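Side-chain contacts in bifunctional pinoresinol-lariciresinol reductase 1 (Thuja plicata, PDB 1QYD), which reduces pinoresinol to lariciresinol and, enantioselectively, lariciresinol to secoisolariciresinol in lignan biosynthesis, using hydride from NADPH: residues D65-Q68 and R69-A73; S228-E231 and V232-W236; S132-F135 and I136-K140. All coordinates share one frame; numbering follows the deposited sequence.

Contact 1 (D65-Q68 and R69-A73); sequences DDHQ and RLVDA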
loop_
_atom_site.group_PDB
_atom_site.type_symbol
_atom_site.label_atom_id
_atom_site.label_comp_id
_atom_site.label_asym_id
_atom_site.label_seq_id
_atom_site.Cartn_x
_atom_site.Cartn_y
_atom_site.Cartn_z
ATOM N N ASP A 65 -1.115 -11.770 -13.733
ATOM C CA ASP A 65 -0.744 -12.915 -12.921
ATOM C C ASP A 65 -0.377 -14.149 -13.712
ATOM O O ASP A 65 0.392 -14.986 -13.232
ATOM C CB ASP A 65 -1.888 -13.246 -11.979
ATOM C CG ASP A 65 -1.884 -12.421 -10.706
ATOM O OD1 ASP A 65 -2.073 -13.019 -9.641
ATOM O OD2 ASP A 65 -1.700 -11.200 -10.790
ATOM N N ASP A 66 -0.940 -14.261 -14.923
ATOM C CA ASP A 66 -0.604 -15.362 -15.798
ATOM C C ASP A 66 0.699 -15.054 -16.529
ATOM O O ASP A 66 0.722 -14.544 -17.654
ATOM C CB ASP A 66 -1.723 -15.573 -16.794
ATOM C CG ASP A 66 -1.769 -17.045 -17.148
ATOM O OD1 ASP A 66 -1.345 -17.425 -18.249
ATOM O OD2 ASP A 66 -2.224 -17.805 -16.283
ATOM N N HIS A 67 1.802 -15.377 -15.845
ATOM C CA HIS A 67 3.152 -15.114 -16.335
ATOM C C HIS A 67 3.451 -15.685 -17.715
ATOM O O HIS A 67 4.042 -15.008 -18.570
ATOM C CB HIS A 67 4.139 -15.665 -15.302
ATOM C CG HIS A 67 5.605 -15.696 -15.711
ATOM N ND1 HIS A 67 6.217 -14.942 -16.613
ATOM C CD2 HIS A 67 6.524 -16.566 -15.183
ATOM C CE1 HIS A 67 7.459 -15.331 -16.641
ATOM N NE2 HIS A 67 7.645 -16.304 -15.786
ATOM N N GLN A 68 3.025 -16.937 -17.934
ATOM C CA GLN A 68 3.255 -17.561 -19.218
ATOM C C GLN A 68 2.462 -16.929 -20.344
ATOM O O GLN A 68 2.985 -16.922 -21.452
ATOM C CB GLN A 68 2.931 -19.059 -19.160
ATOM C CG GLN A 68 1.531 -19.480 -18.714
ATOM C CD GLN A 68 1.358 -19.724 -17.225
ATOM O OE1 GLN A 68 1.927 -19.029 -16.375
ATOM N NE2 GLN A 68 0.536 -20.739 -16.924
ATOM N N ARG A 69 1.250 -16.375 -20.146
ATOM C CA ARG A 69 0.555 -15.747 -21.256
ATOM C C ARG A 69 1.100 -14.359 -21.530
ATOM O O ARG A 69 1.126 -13.882 -22.677
ATOM C CB ARG A 69 -0.920 -15.656 -20.969
ATOM C CG ARG A 69 -1.767 -15.138 -22.127
ATOM C CD ARG A 69 -3.152 -15.760 -22.033
ATOM N NE ARG A 69 -3.682 -15.666 -20.678
ATOM C CZ ARG A 69 -4.903 -16.043 -20.290
ATOM N NH1 ARG A 69 -5.781 -16.549 -21.163
ATOM N NH2 ARG A 69 -5.204 -15.931 -18.984
ATOM N N LEU A 70 1.588 -13.744 -20.448
ATOM C CA LEU A 70 2.185 -12.440 -20.515
ATOM C C LEU A 70 3.399 -12.544 -21.415
ATOM O O LEU A 70 3.440 -11.833 -22.415
ATOM C CB LEU A 70 2.511 -12.079 -19.116
ATOM C CG LEU A 70 2.573 -10.640 -18.716
ATOM C CD1 LEU A 70 1.328 -9.902 -19.151
ATOM C CD2 LEU A 70 2.756 -10.608 -17.206
ATOM N N VAL A 71 4.315 -13.501 -21.178
ATOM C CA VAL A 71 5.489 -13.709 -22.039
ATOM C C VAL A 71 5.139 -14.087 -23.466
ATOM O O VAL A 71 5.833 -13.680 -24.406
ATOM C CB VAL A 71 6.398 -14.804 -21.472
ATOM C CG1 VAL A 71 7.683 -14.826 -22.255
ATOM C CG2 VAL A 71 6.810 -14.506 -20.035
ATOM N N ASP A 72 4.025 -14.825 -23.633
ATOM C CA ASP A 72 3.597 -15.230 -24.963
ATOM C C ASP A 72 3.326 -13.990 -25.771
ATOM O O ASP A 72 3.881 -13.794 -26.853
ATOM C CB ASP A 72 2.285 -16.032 -24.998
ATOM C CG ASP A 72 2.238 -17.458 -24.505
ATOM O OD1 ASP A 72 1.142 -17.957 -24.274
ATOM O OD2 ASP A 72 3.281 -18.080 -24.361
ATOM N N ALA A 73 2.479 -13.183 -25.093
ATOM C CA ALA A 73 1.931 -11.914 -25.547
ATOM C C ALA A 73 3.000 -10.903 -25.973
ATOM O O ALA A 73 2.921 -10.344 -27.065
ATOM C CB ALA A 73 1.049 -11.349 -24.394
#
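Helix 67-74, on the crossover between parallel strands 58-60 and 79-82 of the Rossmann-type fold, is capped by Asp-66, whose carboxylate reaches forward to Arg-69. Asp-66 OD1 takes a weak capping bond from Arg-69 N at 3.4 Å and also lies against the start of that side chain, 3.3 Å from Arg-69 CB. The carbonyl oxygen of the same residue serves the helix too: Leu-70 N donates to Asp-66 O at 3.0 Å, and Arg-69 N reaches that oxygen weakly. The cap residue is also the centre of an inverse gamma turn, which leads the chain into the helix.

Arg-69 adds its charge. Its CG lies anti to the backbone N (chi1 -174°) and the chain bends at chi3, bringing NE to 3.8 Å from Asp-66 OD1. The carboxylate and guanidinium planes are 61° apart and the oxygen stands well out of the guanidinium plane; this long salt bridge is therefore an attraction of charges to which no N-H is directed.

On another side, His-67 and Val-71 run next to each other in the same direction, with Val-71 CG2 3.5 Å from His-67 ND1. Beneath them Val-71 N donates to His-67 O at 3.0 Å in a nearly straight bond (169°). Asp-72 N donates to Gln-68 O, and Asp-72 OD2 lies 3.1 Å from that oxygen, two acceptors that do not hydrogen-bond.

An aspartate suits the N-cap because its short side chain can return to an early backbone N-H, and its negative charge would favour the positive end of the helix dipole. Here the capping bond is weak and the salt bridge long, so the acid probably acts mainly as a charge near the helix start, while its carbonyl carries the firm bond to Leu-70 N.

Contact 2 (S228-E231 and V232-W236); sequences SQKE and VIQIW
Glu-231 meets the following turn of helix 229-241 through its backbone oxygen, where Ile-235 CG1 rests 3.4 Å from Glu-231 O and Ile-235 N donates weakly to it. Its side chain runs back to the helix start instead. With CG anti to the carbonyl carbon (chi1 -61°) and the chain extended beyond it, OE1 arrives beside Ser-228, the N-cap. Ser-228 N donates to Glu-231 OE1 at 3.0 Å, almost straight (170°), and Ser-228 OG donates to the same oxygen at 2.9 Å. Both approach on the anti side of the carboxylate but from opposite faces of its plane. In return, Glu-231 N gives a weak bond to Ser-228 OG, completing a capping box, and Lys-191 makes a salt bridge to OE1.

Val-232, one residue on, faces inward: CG2 lies 3.6 Å from Ser-228 O, while the side chain also packs on Leu-227 of strand 226-228 and Leu-309 of helix 305-309. A branched aliphatic residue fits this buried side.

Lys-230 takes the outer side. Its fully extended chain lies alongside Gln-234 and points the same way, with Gln-234 OE1 4.0 Å from Lys-230 CG; the ammonium bonds to Asn-189. Gln-234 N donates to Lys-230 O at 2.8 Å, a regular helical bond.

Three donors therefore converge on Glu-231 OE1, two of them from Ser-228, which fixes the carboxylate's rotation. Its negative charge, set at the N-terminal end of a helix and next to Lys-191, is probably stabilised as the ionised form.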
loop_
_atom_site.group_PDB
_atom_site.type_symbol
_atom_site.label_atom_id
_atom_site.label_comp_id
_atom_site.label_asym_id
_atom_site.label_seq_id
_atom_site.Cartn_x
_atom_site.Cartn_y
_atom_site.Cartn_z
ATOM N N SER A 228 3.527 29.642 -13.985
ATOM C CA SER A 228 3.195 29.677 -12.583
ATOM C C SER A 228 1.694 29.508 -12.413
ATOM O O SER A 228 0.956 29.485 -13.400
ATOM C CB SER A 228 3.687 31.014 -11.978
ATOM O OG SER A 228 3.169 32.255 -12.472
ATOM N N GLN A 229 1.250 29.381 -11.156
ATOM C CA GLN A 229 -0.159 29.188 -10.828
ATOM C C GLN A 229 -1.062 30.335 -11.221
ATOM O O GLN A 229 -2.109 30.140 -11.825
ATOM C CB GLN A 229 -0.344 28.974 -9.346
ATOM C CG GLN A 229 -1.806 28.617 -9.047
ATOM C CD GLN A 229 -2.039 28.470 -7.565
ATOM O OE1 GLN A 229 -1.147 28.653 -6.731
ATOM N NE2 GLN A 229 -3.283 28.140 -7.249
ATOM N N LYS A 230 -0.597 31.504 -10.784
ATOM C CA LYS A 230 -1.182 32.800 -11.011
ATOM C C LYS A 230 -1.219 33.067 -12.510
ATOM O O LYS A 230 -2.229 33.558 -13.004
ATOM C CB LYS A 230 -0.295 33.747 -10.217
ATOM C CG LYS A 230 -0.550 35.227 -9.951
ATOM C CD LYS A 230 0.679 35.711 -9.134
ATOM C CE LYS A 230 0.716 37.235 -8.848
ATOM N NZ LYS A 230 2.016 37.738 -8.401
ATOM N N GLU A 231 -0.193 32.759 -13.296
ATOM C CA GLU A 231 -0.283 33.010 -14.716
ATOM C C GLU A 231 -1.248 32.158 -15.475
ATOM O O GLU A 231 -1.580 32.567 -16.584
ATOM C CB GLU A 231 0.987 32.804 -15.428
ATOM C CG GLU A 231 2.112 33.700 -14.984
ATOM C CD GLU A 231 3.355 33.245 -15.710
ATOM O OE1 GLU A 231 3.986 32.290 -15.255
ATOM O OE2 GLU A 231 3.655 33.827 -16.752
ATOM N N VAL A 232 -1.635 30.968 -14.974
ATOM C CA VAL A 232 -2.693 30.150 -15.589
ATOM C C VAL A 232 -4.064 30.697 -15.148
ATOM O O VAL A 232 -5.040 30.638 -15.902
ATOM C CB VAL A 232 -2.552 28.637 -15.178
ATOM C CG1 VAL A 232 -3.762 27.733 -15.563
ATOM C CG2 VAL A 232 -1.305 28.155 -15.901
ATOM N N ILE A 233 -4.148 31.255 -13.929
ATOM C CA ILE A 233 -5.339 31.932 -13.474
ATOM C C ILE A 233 -5.513 33.104 -14.386
ATOM O O ILE A 233 -6.644 33.393 -14.739
ATOM C CB ILE A 233 -5.228 32.462 -12.072
ATOM C CG1 ILE A 233 -4.911 31.335 -11.099
ATOM C CG2 ILE A 233 -6.545 33.124 -11.723
ATOM C CD1 ILE A 233 -4.960 31.554 -9.568
ATOM N N GLN A 234 -4.408 33.726 -14.808
ATOM C CA GLN A 234 -4.440 34.887 -15.682
ATOM C C GLN A 234 -4.855 34.691 -17.120
ATOM O O GLN A 234 -5.349 35.653 -17.726
ATOM C CB GLN A 234 -3.105 35.554 -15.695
ATOM C CG GLN A 234 -2.963 36.490 -14.512
ATOM C CD GLN A 234 -1.588 37.125 -14.456
ATOM O OE1 GLN A 234 -1.013 37.287 -13.379
ATOM N NE2 GLN A 234 -1.017 37.486 -15.610
ATOM N N ILE A 235 -4.653 33.482 -17.662
ATOM C CA ILE A 235 -5.152 33.122 -18.985
ATOM C C ILE A 235 -6.661 32.923 -18.864
ATOM O O ILE A 235 -7.384 33.194 -19.821
ATOM C CB ILE A 235 -4.451 31.826 -19.458
ATOM C CG1 ILE A 235 -2.955 32.098 -19.672
ATOM C CG2 ILE A 235 -5.102 31.314 -20.743
ATOM C CD1 ILE A 235 -2.008 30.878 -19.715
ATOM N N TRP A 236 -7.167 32.460 -17.701
ATOM C CA TRP A 236 -8.605 32.305 -17.515
ATOM C C TRP A 236 -9.223 33.687 -17.462
ATOM O O TRP A 236 -10.187 33.978 -18.170
ATOM C CB TRP A 236 -9.023 31.592 -16.200
ATOM C CG TRP A 236 -10.511 31.158 -16.262
ATOM C CD1 TRP A 236 -11.029 30.596 -17.407
ATOM C CD2 TRP A 236 -11.475 31.265 -15.295
ATOM N NE1 TRP A 236 -12.289 30.354 -17.183
ATOM C CE2 TRP A 236 -12.592 30.735 -15.943
ATOM C CE3 TRP A 236 -11.605 31.721 -13.993
ATOM C CZ2 TRP A 236 -13.843 30.644 -15.329
ATOM C CZ3 TRP A 236 -12.860 31.638 -13.368
ATOM C CH2 TRP A 236 -13.976 31.107 -14.015
#

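Contact 3 (S132-F135 and I136-K140); sequences SITF and IDKRK
Asp-137 and Ile-133 are one turn apart at the start of helix 133-147, joined by the shortest backbone bond here: Asp-137 N donates to Ile-133 O at 2.7 Å and nearly straight (170°). The bonds before and after it in the helical series are Ile-136 N to Ser-132 O and Lys-138 N to Thr-134 O, both 3.1 Å. The Asp-137 side chain crosses that of Ile-133, with OD1 3.5 Å from the Ile-133 CD1 methyl; OD1 also lies 3.4 Å from Ile-133 O, two acceptors that do not bond. Its other oxygen, OD2, bonds to Ser-90 OG, so the buried carboxylate has a hydroxyl partner beyond the helix.

Arg-139 NE donates to Pro-121 O, and NH2 too is hydrogen-bonded beyond these residues; Phe-135 O, 3.5 Å from Arg-139 NH1, stands over a face of the guanidinium, displaced toward its rim. The bend at chi3 (-131°) folds the chain back over this carbonyl.

Lys-138 runs beside Thr-134. CG is anti to the carbonyl carbon (chi1 -61°), which directs the extended chain back toward the helix start and sets NZ 3.7 Å from Thr-134 CG2. The same methyl also lies over a face of the Phe-135 ring, toward its rim. Threonine is small enough to let the long lysine chain lie along it.

Lys-138 is the inferred proton acceptor, Phe-135 adjoins the inferred substrate residue His-271, and Arg-142, inferred to bind NADP(+), follows on the same helix: a helix of the Rossmann-type domain that lines the probable active site of an isoflavone reductase-like enzyme.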
loop_
_atom_site.group_PDB
_atom_site.type_symbol
_atom_site.label_atom_id
_atom_site.label_comp_id
_atom_site.label_asym_id
_atom_site.label_seq_id
_atom_site.Cartn_x
_atom_site.Cartn_y
_atom_site.Cartn_z
ATOM N N SER A 132 4.227 10.559 -0.696
ATOM C CA SER A 132 5.619 10.237 -0.936
ATOM C C SER A 132 5.710 8.773 -1.444
ATOM O O SER A 132 6.690 8.412 -2.090
ATOM C CB SER A 132 6.306 10.468 0.397
ATOM O OG SER A 132 7.685 10.204 0.314
ATOM N N ILE A 133 4.689 7.922 -1.169
ATOM C CA ILE A 133 4.480 6.525 -1.591
ATOM C C ILE A 133 4.487 6.314 -3.098
ATOM O O ILE A 133 5.052 5.361 -3.614
ATOM C CB ILE A 133 3.142 6.090 -0.933
ATOM C CG1 ILE A 133 3.510 5.039 0.098
ATOM C CG2 ILE A 133 2.082 5.576 -1.907
ATOM C CD1 ILE A 133 3.839 3.606 -0.414
ATOM N N THR A 134 3.864 7.216 -3.837
ATOM C CA THR A 134 3.800 7.151 -5.281
ATOM C C THR A 134 5.210 7.143 -5.846
ATOM O O THR A 134 5.544 6.333 -6.715
ATOM C CB THR A 134 2.988 8.381 -5.751
ATOM O OG1 THR A 134 1.664 8.138 -5.290
ATOM C CG2 THR A 134 2.972 8.619 -7.241
ATOM N N PHE A 135 6.061 8.020 -5.297
ATOM C CA PHE A 135 7.391 8.151 -5.845
ATOM C C PHE A 135 8.235 7.017 -5.306
ATOM O O PHE A 135 9.180 6.611 -5.980
ATOM C CB PHE A 135 7.950 9.554 -5.486
ATOM C CG PHE A 135 6.994 10.672 -5.927
ATOM C CD1 PHE A 135 6.369 11.478 -4.957
ATOM C CD2 PHE A 135 6.669 10.844 -7.283
ATOM C CE1 PHE A 135 5.425 12.432 -5.340
ATOM C CE2 PHE A 135 5.718 11.806 -7.647
ATOM C CZ PHE A 135 5.099 12.593 -6.678
ATOM N N ILE A 136 7.891 6.462 -4.135
ATOM C CA ILE A 136 8.560 5.277 -3.610
ATOM C C ILE A 136 8.283 4.074 -4.539
ATOM O O ILE A 136 9.207 3.374 -4.979
ATOM C CB ILE A 136 8.029 4.944 -2.220
ATOM C CG1 ILE A 136 8.403 6.001 -1.221
ATOM C CG2 ILE A 136 8.587 3.592 -1.808
ATOM C CD1 ILE A 136 9.916 6.117 -0.973
ATOM N N ASP A 137 6.982 3.840 -4.823
ATOM C CA ASP A 137 6.509 2.734 -5.624
ATOM C C ASP A 137 7.130 2.670 -6.985
ATOM O O ASP A 137 7.782 1.688 -7.306
ATOM C CB ASP A 137 5.025 2.826 -5.787
ATOM C CG ASP A 137 4.146 2.446 -4.597
ATOM O OD1 ASP A 137 4.572 2.040 -3.499
ATOM O OD2 ASP A 137 2.961 2.584 -4.818
ATOM N N LYS A 138 6.949 3.732 -7.760
ATOM C CA LYS A 138 7.536 3.911 -9.087
ATOM C C LYS A 138 9.053 3.790 -9.147
ATOM O O LYS A 138 9.622 3.684 -10.226
ATOM C CB LYS A 138 7.177 5.291 -9.640
ATOM C CG LYS A 138 5.697 5.585 -9.839
ATOM C CD LYS A 138 5.437 7.013 -10.298
ATOM C CE LYS A 138 3.952 7.190 -10.612
ATOM N NZ LYS A 138 3.624 8.581 -10.873
ATOM N N ARG A 139 9.758 3.873 -8.021
ATOM C CA ARG A 139 11.193 3.736 -8.033
ATOM C C ARG A 139 11.551 2.257 -7.994
ATOM O O ARG A 139 12.444 1.816 -8.717
ATOM C CB ARG A 139 11.823 4.477 -6.828
ATOM C CG ARG A 139 12.250 5.916 -7.135
ATOM C CD ARG A 139 13.159 6.463 -6.051
ATOM N NE ARG A 139 12.731 7.773 -5.588
ATOM C CZ ARG A 139 12.073 7.948 -4.421
ATOM N NH1 ARG A 139 11.757 6.941 -3.607
ATOM N NH2 ARG A 139 11.743 9.172 -4.029
ATOM N N LYS A 140 10.843 1.488 -7.161
ATOM C CA LYS A 140 11.007 0.044 -7.064
ATOM C C LYS A 140 10.927 -0.636 -8.420
ATOM O O LYS A 140 11.721 -1.516 -8.771
ATOM C CB LYS A 140 9.934 -0.553 -6.185
ATOM C CG LYS A 140 10.291 -0.345 -4.757
ATOM C CD LYS A 140 9.476 -1.399 -4.042
ATOM C CE LYS A 140 10.346 -2.092 -2.994
ATOM N NZ LYS A 140 10.735 -1.219 -1.891
#

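In the fold
All three contacts lie within the opening turns of a helix, yet each answers a different setting. Contact 1 is at the surface, near the second subunit, and leans on loosely directed charges around its aspartate cap. Contact 2, on the opposite side of the chain's centre with 47 Å between the two centres, is buried and away from the annotated sites; a serine-glutamate capping box, with two good bonds to the glutamate oxygen, is joined there to aliphatic packing. Contact 3 is partly buried and closest to the chain's centre, and its aspartate and arginine bond to neighbouring loops around a probable catalytic lysine. No helix is shared, and none of the contacts touches another.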